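Local coordinates for protein aspartate aminotransferase (Giardia lamblia, PDB 3MEB) that probably catalyses the reversible, pyridoxal-phosphate-dependent transfer of an amino group from L-aspartate to 2-oxoglutarate, giving oxaloacetate and L-glutamate, at residues A211-G216 with G417-M422. Residues are numbered along the deposited sequence; the frame is centred on the assembly and turned at random.
Sequences AHNPSG and GGRMSM. With SO4 (sulfate ion), chain C; EDO (1,2-ethanediol), chain F.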
loop_
_atom_site.group_PDB
_atom_site.type_symbol
_atom_site.label_atom_id
_atom_site.label_comp_id
_atom_site.label_asym_id
_atom_site.label_seq_id
_atom_site.Cartn_x
_atom_site.Cartn_y
_atom_site.Cartn_z
ATOM N N ALA A 211 -4.117 -12.707 21.500
ATOM C CA ALA A 211 -4.880 -13.491 20.510
ATOM C C ALA A 211 -3.950 -14.082 19.442
ATOM O O ALA A 211 -4.166 -13.909 18.259
ATOM C CB ALA A 211 -6.028 -12.625 19.890
ATOM N N HIS A 212 -2.911 -14.786 19.885
ATOM C CA HIS A 212 -1.994 -15.455 18.994
ATOM C C HIS A 212 -2.756 -16.228 17.902
ATOM O O HIS A 212 -3.725 -16.936 18.155
ATOM C CB HIS A 212 -1.100 -16.399 19.764
ATOM C CG HIS A 212 -0.161 -17.191 18.913
ATOM N ND1 HIS A 212 -0.499 -18.418 18.387
ATOM C CD2 HIS A 212 1.109 -16.939 18.515
ATOM C CE1 HIS A 212 0.538 -18.900 17.720
ATOM N NE2 HIS A 212 1.521 -18.016 17.773
ATOM N N ASN A 213 -2.309 -16.020 16.675
ATOM C CA ASN A 213 -2.950 -16.555 15.465
ATOM C C ASN A 213 -1.918 -17.511 14.865
ATOM O O ASN A 213 -0.866 -17.048 14.462
ATOM C CB ASN A 213 -3.232 -15.392 14.554
ATOM C CG ASN A 213 -3.878 -15.784 13.274
ATOM O OD1 ASN A 213 -4.025 -16.962 12.949
ATOM N ND2 ASN A 213 -4.281 -14.772 12.519
ATOM N N PRO A 214 -2.226 -18.822 14.777
ATOM C CA PRO A 214 -3.564 -19.415 14.778
ATOM C C PRO A 214 -4.057 -20.099 16.054
ATOM O O PRO A 214 -5.224 -20.515 16.088
ATOM C CB PRO A 214 -3.429 -20.457 13.679
ATOM C CG PRO A 214 -2.021 -21.017 13.933
ATOM C CD PRO A 214 -1.205 -19.822 14.386
ATOM N N SER A 215 -3.204 -20.188 17.081
ATOM C CA SER A 215 -3.373 -21.157 18.212
ATOM C C SER A 215 -4.405 -20.721 19.227
ATOM O O SER A 215 -5.055 -21.555 19.849
ATOM C CB SER A 215 -2.068 -21.408 18.956
ATOM O OG SER A 215 -1.742 -20.372 19.870
ATOM N N GLY A 216 -4.515 -19.414 19.432
ATOM C CA GLY A 216 -5.486 -18.872 20.398
ATOM C C GLY A 216 -5.033 -19.073 21.826
ATOM O O GLY A 216 -5.844 -18.957 22.768
ATOM N N GLY A 417 -4.176 -26.941 10.915
ATOM C CA GLY A 417 -4.690 -27.024 12.274
ATOM C C GLY A 417 -6.201 -27.022 12.406
ATOM O O GLY A 417 -6.740 -27.026 13.519
ATOM N N GLY A 418 -6.895 -27.002 11.274
ATOM C CA GLY A 418 -8.321 -26.805 11.280
ATOM C C GLY A 418 -8.715 -25.524 12.002
ATOM O O GLY A 418 -9.674 -25.522 12.778
ATOM N N ARG A 419 -7.976 -24.449 11.763
ATOM C CA ARG A 419 -8.291 -23.156 12.338
ATOM C C ARG A 419 -9.709 -22.752 11.914
ATOM O O ARG A 419 -10.043 -22.791 10.735
ATOM C CB ARG A 419 -7.270 -22.101 11.906
ATOM C CG ARG A 419 -7.373 -20.819 12.713
ATOM C CD ARG A 419 -6.622 -19.650 12.120
ATOM N NE ARG A 419 -7.327 -19.027 11.006
ATOM C CZ ARG A 419 -6.884 -17.978 10.317
ATOM N NH1 ARG A 419 -5.730 -17.380 10.631
ATOM N NH2 ARG A 419 -7.598 -17.525 9.290
ATOM N N MET A 420 -10.542 -22.420 12.887
ATOM C CA MET A 420 -11.907 -22.002 12.646
ATOM C C MET A 420 -12.155 -20.568 13.129
ATOM O O MET A 420 -11.857 -20.241 14.294
ATOM C CB MET A 420 -12.863 -22.968 13.342
ATOM C CG MET A 420 -14.351 -22.565 13.354
ATOM S SD MET A 420 -15.359 -23.532 14.518
ATOM C CE MET A 420 -15.310 -25.111 13.647
ATOM N N SER A 421 -12.695 -19.735 12.239
ATOM C CA SER A 421 -13.105 -18.397 12.580
ATOM C C SER A 421 -14.495 -18.453 13.156
ATOM O O SER A 421 -15.446 -18.663 12.466
ATOM C CB SER A 421 -13.107 -17.469 11.388
ATOM O OG SER A 421 -13.607 -16.211 11.801
ATOM N N MET A 422 -14.573 -18.192 14.448
ATOM C CA MET A 422 -15.806 -18.292 15.208
ATOM C C MET A 422 -16.813 -17.249 14.763
ATOM O O MET A 422 -18.011 -17.438 14.961
ATOM C CB MET A 422 -15.458 -18.117 16.692
ATOM C CG MET A 422 -14.463 -19.167 17.221
ATOM S SD MET A 422 -14.854 -20.841 16.736
ATOM C CE MET A 422 -15.900 -21.397 18.099
HETATM S S SO4 C . -6.407 -13.999 8.974
HETATM O O1 SO4 C . -5.396 -14.779 9.721
HETATM O O2 SO4 C . -7.501 -14.828 8.486
HETATM O O3 SO4 C . -6.890 -12.950 9.841
HETATM O O4 SO4 C . -5.704 -13.403 7.861
HETATM C C1 EDO F . -15.859 -14.863 7.613
HETATM O O1 EDO F . -14.526 -14.910 7.068
HETATM C C2 EDO F . -15.910 -15.542 8.975
HETATM O O2 EDO F . -14.991 -14.874 9.827
#
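Oxygen O1 of a bound sulfate is gripped by R419 NH1 at 2.8 Å and by N213 ND2 at 3.0 Å, and the same two side chains join directly where R419 NH1 reaches N213 OD1 at 2.9 Å. The site borders the pyridoxal phosphate pocket of a class-I (fold type I) aminotransferase, probably where substrate binds: N213 lines the pyridoxal phosphate pocket from the loop after strand 204-208 of the large-domain sheet, while R419 comes from strand 419-421 of the small domain. In this family an arginine so placed binds the substrate alpha-carboxylate, and the sulfate probably marks that position. NH1 arrives on a lone pair of OD1, in the carbonyl plane, but the N-H is bent to 139° and the amide and guanidinium planes stand 45° apart. R419 NH2 holds sulfate O2 at 2.8 Å and also G55 O, which together with the N213 bond limits rotation of the guanidinium; F392 adds a cation-pi contact. W155 NE1, G57 N and K277 NZ also hydrogen-bond to the sulfate. A bend at chi3 (78°) turns the R419 tip toward the anion, while its aliphatic part passes alongside P214, which follows a cis peptide bond: P214 CB packs on R419 CD at 3.6 Å.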